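Long-range contacts in xylan esterase, putative, AXE2C (Cellvibrio japonicus, PDB 2WAA), which removes acetyl groups from acetylated xylan and glucomannan, acting as a family 2 carbohydrate esterase in the breakdown of plant cell wall polysaccharides: residues G186-G195 and I233-P243; A266-N277 and R299-H308. One frame throughout, in Å; residues are numbered along the deposited sequence.

Interaction 1 (G186-G195 and I233-P243); sequences GRGLIRSWNG and IGTNDFSPGIP. With ACT (acetate ion), chain C; ACT (acetate ion), chain B.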
# COMPACT_ATOMS: atom_id res chain seq x y z
N GLY A 186 5.10 -3.69 -12.16
CA GLY A 186 5.46 -3.60 -13.57
C GLY A 186 5.39 -2.20 -14.17
O GLY A 186 5.88 -2.00 -15.28
N ARG A 187 4.86 -1.23 -13.41
CA ARG A 187 4.65 0.14 -13.89
C ARG A 187 5.81 1.09 -13.54
O ARG A 187 6.54 0.83 -12.60
CB ARG A 187 3.33 0.69 -13.37
CG ARG A 187 2.15 -0.19 -13.76
CD ARG A 187 1.78 -0.10 -15.29
NE ARG A 187 0.71 -1.08 -15.55
CZ ARG A 187 -0.60 -0.81 -15.42
NH1 ARG A 187 -1.01 0.42 -15.05
NH2 ARG A 187 -1.50 -1.77 -15.64
N GLY A 188 5.96 2.14 -14.35
CA GLY A 188 7.02 3.14 -14.16
C GLY A 188 6.47 4.54 -14.13
O GLY A 188 5.22 4.76 -14.18
N LEU A 189 7.39 5.50 -14.06
CA LEU A 189 7.04 6.89 -14.16
C LEU A 189 6.60 7.23 -15.60
O LEU A 189 5.63 7.99 -15.82
CB LEU A 189 8.28 7.75 -13.81
CG LEU A 189 8.01 9.23 -13.90
CD1 LEU A 189 7.15 9.71 -12.69
CD2 LEU A 189 9.35 9.95 -13.89
N ILE A 190 7.31 6.64 -16.57
CA ILE A 190 7.01 6.87 -18.00
C ILE A 190 6.74 5.64 -18.85
O ILE A 190 6.15 5.77 -19.93
CB ILE A 190 8.06 7.75 -18.71
CG1 ILE A 190 9.36 6.98 -18.97
CG2 ILE A 190 8.30 9.08 -17.91
CD1 ILE A 190 10.38 7.84 -19.79
N ARG A 191 7.15 4.46 -18.41
CA ARG A 191 6.86 3.24 -19.18
C ARG A 191 6.90 2.02 -18.29
O ARG A 191 7.51 2.03 -17.20
CB ARG A 191 7.87 3.05 -20.32
CG ARG A 191 9.28 2.81 -19.82
CD ARG A 191 10.31 2.90 -21.01
NE ARG A 191 11.71 2.73 -20.58
CZ ARG A 191 12.75 2.76 -21.42
NH1 ARG A 191 12.53 2.92 -22.75
NH2 ARG A 191 14.00 2.60 -20.97
N SER A 192 6.22 0.97 -18.74
CA SER A 192 6.23 -0.30 -18.05
C SER A 192 7.49 -1.12 -18.37
O SER A 192 8.26 -0.75 -19.28
CB SER A 192 4.96 -1.05 -18.42
OG SER A 192 3.82 -0.25 -18.09
N TRP A 193 7.72 -2.19 -17.60
CA TRP A 193 8.94 -3.01 -17.73
C TRP A 193 9.15 -3.51 -19.16
O TRP A 193 10.30 -3.70 -19.61
CB TRP A 193 8.87 -4.19 -16.77
CG TRP A 193 7.83 -5.19 -17.14
CD1 TRP A 193 6.50 -5.17 -16.83
CD2 TRP A 193 8.04 -6.33 -17.98
NE1 TRP A 193 5.87 -6.30 -17.40
CE2 TRP A 193 6.81 -7.01 -18.11
CE3 TRP A 193 9.18 -6.85 -18.62
CZ2 TRP A 193 6.68 -8.19 -18.86
CZ3 TRP A 193 9.04 -8.03 -19.38
CH2 TRP A 193 7.81 -8.68 -19.49
N ASN A 194 8.04 -3.72 -19.86
CA ASN A 194 8.05 -4.30 -21.20
C ASN A 194 8.20 -3.24 -22.28
O ASN A 194 8.11 -3.58 -23.47
CB ASN A 194 6.77 -5.14 -21.45
CG ASN A 194 5.50 -4.31 -21.25
OD1 ASN A 194 5.57 -3.09 -21.26
ND2 ASN A 194 4.34 -4.97 -21.06
N GLY A 195 8.40 -1.99 -21.89
CA GLY A 195 8.66 -0.90 -22.81
C GLY A 195 7.42 -0.10 -23.20
O GLY A 195 7.55 0.98 -23.79
N ILE A 233 9.66 5.10 -7.35
CA ILE A 233 9.35 4.58 -8.70
C ILE A 233 10.65 4.53 -9.49
O ILE A 233 11.63 5.22 -9.14
CB ILE A 233 8.31 5.49 -9.40
CG1 ILE A 233 7.72 4.82 -10.63
CG2 ILE A 233 8.93 6.87 -9.75
CD1 ILE A 233 6.67 3.68 -10.25
N GLY A 234 10.69 3.72 -10.55
CA GLY A 234 11.85 3.73 -11.42
C GLY A 234 12.33 2.38 -11.96
O GLY A 234 12.76 2.34 -13.11
N THR A 235 12.28 1.31 -11.16
CA THR A 235 12.79 0.01 -11.62
C THR A 235 12.28 -0.29 -13.04
O THR A 235 13.06 -0.68 -13.92
CB THR A 235 12.31 -1.10 -10.73
OG1 THR A 235 12.76 -0.80 -9.40
CG2 THR A 235 12.91 -2.46 -11.16
N ASN A 236 10.99 -0.14 -13.27
CA ASN A 236 10.45 -0.63 -14.55
C ASN A 236 10.80 0.29 -15.71
O ASN A 236 10.91 -0.17 -16.86
CB ASN A 236 8.93 -0.89 -14.40
CG ASN A 236 8.66 -1.97 -13.36
OD1 ASN A 236 9.24 -3.07 -13.45
ND2 ASN A 236 7.84 -1.64 -12.32
N ASP A 237 10.95 1.58 -15.43
CA ASP A 237 11.40 2.50 -16.47
C ASP A 237 12.77 2.11 -17.01
O ASP A 237 13.09 2.41 -18.18
CB ASP A 237 11.52 3.93 -15.94
CG ASP A 237 10.17 4.49 -15.54
OD1 ASP A 237 9.31 4.64 -16.45
OD2 ASP A 237 9.98 4.75 -14.33
N PHE A 238 13.60 1.53 -16.14
CA PHE A 238 14.99 1.14 -16.50
C PHE A 238 15.13 -0.30 -16.99
O PHE A 238 16.22 -0.73 -17.41
CB PHE A 238 15.95 1.39 -15.30
CG PHE A 238 16.23 2.85 -15.09
CD1 PHE A 238 15.19 3.71 -14.75
CD2 PHE A 238 17.49 3.39 -15.29
CE1 PHE A 238 15.41 5.08 -14.58
CE2 PHE A 238 17.73 4.74 -15.13
CZ PHE A 238 16.70 5.61 -14.78
N SER A 239 14.03 -1.05 -16.96
CA SER A 239 14.09 -2.46 -17.37
C SER A 239 14.46 -2.63 -18.83
O SER A 239 15.31 -3.47 -19.15
CB SER A 239 12.78 -3.18 -17.05
OG SER A 239 12.65 -3.21 -15.66
N PRO A 240 13.85 -1.84 -19.72
CA PRO A 240 14.29 -1.99 -21.11
C PRO A 240 15.69 -1.45 -21.38
O PRO A 240 16.32 -1.91 -22.32
CB PRO A 240 13.27 -1.14 -21.90
CG PRO A 240 12.08 -0.94 -20.95
CD PRO A 240 12.71 -0.90 -19.59
N GLY A 241 16.16 -0.49 -20.58
CA GLY A 241 17.42 0.22 -20.80
C GLY A 241 17.29 1.53 -20.02
O GLY A 241 16.23 1.83 -19.46
N ILE A 242 18.34 2.32 -19.94
CA ILE A 242 18.23 3.60 -19.26
C ILE A 242 17.43 4.54 -20.12
O ILE A 242 17.80 4.75 -21.28
CB ILE A 242 19.64 4.19 -19.04
CG1 ILE A 242 20.40 3.31 -18.04
CG2 ILE A 242 19.57 5.65 -18.61
CD1 ILE A 242 21.93 3.66 -17.92
N PRO A 243 16.32 5.14 -19.59
CA PRO A 243 15.53 6.04 -20.45
C PRO A 243 16.19 7.39 -20.72
O PRO A 243 17.08 7.82 -19.99
CB PRO A 243 14.23 6.28 -19.62
CG PRO A 243 14.61 5.99 -18.16
CD PRO A 243 15.68 4.92 -18.25
C ACT C . 8.26 -4.42 -10.43
O ACT C . 8.14 -5.61 -10.87
OXT ACT C . 7.21 -3.73 -10.44
CH3 ACT C . 9.55 -3.84 -9.93
C ACT B . 1.83 -4.02 -16.79
O ACT B . 0.68 -3.84 -17.28
OXT ACT B . 2.76 -4.23 -17.62
CH3 ACT B . 2.09 -4.00 -15.31
O HOH W 1 9.12 1.43 -11.50
O HOH W 2 16.01 3.43 -23.27

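Interaction 2 (A266-N277 and R299-H308); sequences ATIVLTEGAILN and RVFYASSSHH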
# COMPACT_ATOMS: atom_id res chain seq x y z
N ALA A 266 3.01 18.58 2.61
CA ALA A 266 3.86 17.36 2.61
C ALA A 266 5.36 17.66 2.36
O ALA A 266 5.69 18.58 1.63
CB ALA A 266 3.37 16.38 1.57
N THR A 267 6.22 16.83 2.94
CA THR A 267 7.64 16.72 2.56
C THR A 267 7.73 15.54 1.60
O THR A 267 7.07 14.50 1.82
CB THR A 267 8.48 16.46 3.79
OG1 THR A 267 8.30 17.55 4.70
CG2 THR A 267 9.96 16.30 3.44
N ILE A 268 8.51 15.69 0.52
CA ILE A 268 8.61 14.62 -0.48
C ILE A 268 10.02 14.06 -0.45
O ILE A 268 10.97 14.84 -0.37
CB ILE A 268 8.28 15.15 -1.84
CG1 ILE A 268 6.83 15.74 -1.77
CG2 ILE A 268 8.38 14.03 -2.88
CD1 ILE A 268 6.41 16.39 -2.97
N VAL A 269 10.14 12.73 -0.43
CA VAL A 269 11.45 12.06 -0.42
C VAL A 269 11.53 11.15 -1.64
O VAL A 269 10.67 10.28 -1.81
CB VAL A 269 11.65 11.26 0.89
CG1 VAL A 269 12.96 10.50 0.85
CG2 VAL A 269 11.69 12.23 2.05
N LEU A 270 12.55 11.35 -2.50
CA LEU A 270 12.70 10.55 -3.68
C LEU A 270 13.76 9.50 -3.44
O LEU A 270 14.76 9.76 -2.77
CB LEU A 270 13.13 11.41 -4.89
CG LEU A 270 12.27 12.66 -5.09
CD1 LEU A 270 12.73 13.44 -6.32
CD2 LEU A 270 10.84 12.23 -5.26
N THR A 271 13.54 8.31 -3.96
CA THR A 271 14.56 7.27 -3.81
C THR A 271 14.52 6.35 -5.03
O THR A 271 13.46 6.18 -5.64
CB THR A 271 14.32 6.44 -2.49
OG1 THR A 271 15.31 5.42 -2.43
CG2 THR A 271 13.01 5.74 -2.54
N GLU A 272 15.66 5.77 -5.40
CA GLU A 272 15.72 4.91 -6.60
C GLU A 272 15.19 3.49 -6.37
O GLU A 272 15.02 2.74 -7.29
CB GLU A 272 17.16 4.84 -7.14
CG GLU A 272 18.15 4.05 -6.28
CD GLU A 272 18.82 4.87 -5.19
OE1 GLU A 272 18.33 5.96 -4.82
OE2 GLU A 272 19.86 4.41 -4.66
N GLY A 273 15.00 3.12 -5.12
CA GLY A 273 14.52 1.77 -4.83
C GLY A 273 15.65 0.73 -4.76
O GLY A 273 16.85 1.03 -4.98
N ALA A 274 15.25 -0.49 -4.46
CA ALA A 274 16.19 -1.56 -4.13
C ALA A 274 16.59 -2.49 -5.27
O ALA A 274 17.53 -3.26 -5.10
CB ALA A 274 15.62 -2.42 -3.01
N ILE A 275 15.83 -2.51 -6.35
CA ILE A 275 16.11 -3.53 -7.40
C ILE A 275 17.25 -3.10 -8.34
O ILE A 275 18.12 -3.93 -8.65
CB ILE A 275 14.83 -3.89 -8.21
CG1 ILE A 275 13.89 -4.70 -7.30
CG2 ILE A 275 15.22 -4.69 -9.41
CD1 ILE A 275 12.54 -4.97 -7.94
N LEU A 276 17.25 -1.83 -8.77
CA LEU A 276 18.25 -1.37 -9.73
C LEU A 276 19.63 -1.44 -9.13
O LEU A 276 19.84 -1.24 -7.92
CB LEU A 276 18.01 0.09 -10.15
CG LEU A 276 16.72 0.28 -10.94
CD1 LEU A 276 16.65 1.76 -11.32
CD2 LEU A 276 16.67 -0.63 -12.16
N ASN A 277 20.58 -1.72 -9.98
CA ASN A 277 21.93 -1.90 -9.52
C ASN A 277 22.84 -1.30 -10.54
O ASN A 277 22.38 -0.96 -11.65
CB ASN A 277 22.21 -3.38 -9.48
CG ASN A 277 23.31 -3.72 -8.61
OD1 ASN A 277 23.85 -2.86 -7.85
ND2 ASN A 277 23.71 -4.99 -8.69
N ARG A 299 11.03 21.48 0.11
CA ARG A 299 10.20 20.36 0.58
C ARG A 299 10.55 19.02 -0.08
O ARG A 299 9.85 18.03 0.16
CB ARG A 299 8.74 20.63 0.24
CG ARG A 299 8.17 21.79 0.96
CD ARG A 299 6.71 21.49 1.15
NE ARG A 299 5.98 22.06 0.07
CZ ARG A 299 4.93 21.53 -0.52
NH1 ARG A 299 4.47 20.32 -0.18
NH2 ARG A 299 4.35 22.22 -1.48
N VAL A 300 11.57 19.00 -0.92
CA VAL A 300 11.89 17.76 -1.64
C VAL A 300 13.29 17.26 -1.35
O VAL A 300 14.27 18.02 -1.52
CB VAL A 300 11.77 17.92 -3.20
CG1 VAL A 300 12.02 16.54 -3.91
CG2 VAL A 300 10.38 18.41 -3.53
N PHE A 301 13.39 16.01 -0.91
CA PHE A 301 14.67 15.48 -0.41
C PHE A 301 14.95 14.13 -1.05
O PHE A 301 14.14 13.61 -1.79
CB PHE A 301 14.63 15.34 1.12
CG PHE A 301 14.44 16.67 1.80
CD1 PHE A 301 15.53 17.49 2.00
CD2 PHE A 301 13.18 17.17 2.06
CE1 PHE A 301 15.37 18.79 2.54
CE2 PHE A 301 13.01 18.42 2.61
CZ PHE A 301 14.11 19.24 2.84
N TYR A 302 16.13 13.60 -0.74
CA TYR A 302 16.61 12.33 -1.27
C TYR A 302 16.97 11.40 -0.12
O TYR A 302 17.53 11.85 0.88
CB TYR A 302 17.89 12.59 -2.10
CG TYR A 302 18.55 11.28 -2.57
CD1 TYR A 302 17.89 10.45 -3.46
CD2 TYR A 302 19.81 10.88 -2.12
CE1 TYR A 302 18.44 9.27 -3.88
CE2 TYR A 302 20.37 9.67 -2.54
CZ TYR A 302 19.67 8.89 -3.43
OH TYR A 302 20.15 7.68 -3.91
N ALA A 303 16.69 10.10 -0.25
CA ALA A 303 17.20 9.11 0.69
C ALA A 303 17.97 8.05 -0.10
O ALA A 303 17.48 7.58 -1.12
CB ALA A 303 16.05 8.43 1.44
N SER A 304 19.16 7.68 0.35
CA SER A 304 19.93 6.69 -0.38
C SER A 304 19.52 5.29 0.05
O SER A 304 19.00 5.06 1.15
CB SER A 304 21.45 6.89 -0.13
OG SER A 304 21.75 6.84 1.26
N SER A 305 19.82 4.31 -0.78
CA SER A 305 19.51 2.97 -0.33
C SER A 305 20.43 1.96 -0.95
O SER A 305 21.15 2.28 -1.90
CB SER A 305 18.13 2.64 -0.76
OG SER A 305 18.10 2.85 -2.14
N SER A 306 20.39 0.76 -0.38
CA SER A 306 21.21 -0.32 -0.85
C SER A 306 20.44 -1.05 -1.92
O SER A 306 19.22 -1.11 -1.87
CB SER A 306 21.48 -1.33 0.29
OG SER A 306 22.37 -0.75 1.22
N HIS A 307 21.16 -1.71 -2.80
CA HIS A 307 20.54 -2.72 -3.65
C HIS A 307 20.30 -3.99 -2.86
O HIS A 307 21.16 -4.43 -2.09
CB HIS A 307 21.49 -3.01 -4.82
CG HIS A 307 21.17 -4.27 -5.57
ND1 HIS A 307 20.09 -4.38 -6.41
CD2 HIS A 307 21.86 -5.44 -5.69
CE1 HIS A 307 20.09 -5.58 -6.98
NE2 HIS A 307 21.15 -6.24 -6.56
N HIS A 308 19.12 -4.60 -3.02
CA HIS A 308 18.86 -5.94 -2.48
C HIS A 308 18.56 -6.87 -3.61
O HIS A 308 17.75 -6.57 -4.46
CB HIS A 308 17.71 -5.89 -1.47
CG HIS A 308 18.03 -5.02 -0.30
ND1 HIS A 308 18.78 -5.48 0.77
CD2 HIS A 308 17.78 -3.71 -0.06
CE1 HIS A 308 18.95 -4.49 1.63
NE2 HIS A 308 18.35 -3.41 1.15
O HOH W 3 21.91 5.60 -3.31

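Interaction 1 (G186-G195 and I233-P243)
N236 and G186 meet at an acetate ion, and together they form what is probably the oxyanion hole of this SGNH-type esterase. The acetate, probably from the crystallisation liquor, places OXT 2.7 Å from G186 N and 2.9 Å from N236 ND2. S141 N and H316 NE2 also bind it. The amide of N236 is fixed from its other N-H: ND2 gives a nearly straight bond to R187 O (2.8 Å), which lies in the amide plane, though ND2 sits above the plane of that carbonyl. With CG anti to the carbonyl carbon (chi1 -62°), the side chain reaches over G186 and R187. A water links R187 O to the backbone N of G234 and N236.

Next along the short helix, the buried carboxylate of D237 faces three backbone N-H groups. OD2 takes L189 N on its syn lone pair at 2.7 Å. OD1 takes I190 N and R191 N, the latter nearly along the C-O axis. Y248 OH is a further partner of OD2. This grip should favour the charged form of D237.

The R191 guanidinium does not pair with that carboxylate. Its chain runs extended from CG to NE and lays the guanidinium between P240 CG on one face and P243 CB on the other. Side-on, NE (2.8 Å) and NH2 (2.9 Å) both bond to D237 O, which lies in the guanidinium plane.

Interaction 2 (A266-N277 and R299-H308)
Y302 and E272 join the ends of two neighbouring parallel strands, 267-270 and 300-302, in the beta-alpha-beta unit at one end of the central sheet. The backbones pair I268 with V300, V269 with F301 and L270 with Y302. I268 N to R299 O (2.7 Å) is the first bond of the series, and A303 N to L270 O the last.

From CB, Y302 runs with its ring anti to the backbone N (chi1 174°) and forward, in the strand direction, beside L270 and on to E272. CG and CD1 pass L270 O, with CD1 at 3.3 Å. CE1 comes 3.4 Å from E272 OE1. The hydroxyl OH then donates to OE1 at 2.7 Å, meeting it on the syn side and somewhat out of the carboxylate plane. Ring and carboxylate are nearly coplanar, 8° apart. A water bridges OH and E272 OE2.

Further on, A274 O accepts a bond from H308 N (2.9 Å). The N277 amide stacks over one face of the H307 imidazole, its CG 3.6 Å above the ring plane. E272 OE2 also forms a salt bridge with K281. The lysine, the tyrosine hydroxyl and the water together would be expected to keep the E272 carboxylate ionised.

In the fold
Both contacts lie in the C-terminal catalytic part of the chain, after the two antiparallel sheets of the N-terminal region. Strands 133-139 and 177-183 come first. Interaction 1 then closes a loop of 37 residues that contains helix 202-205 and strand 228-231. It ties the loop after strand 177-183 to the short helix 235-238 after strand 228-231. The chain continues through helix 245-262 into interaction 2, which closes the crossover through helix 278-295. The two loops follow in series and neither nests nor crosses. In space they touch: T235 CG2 packs on I275 CG2, and F238 on L276. I275 lies beside H316, the likely charge-relay histidine, and N236 near S141, the likely nucleophile. Both contacts therefore probably border the active site.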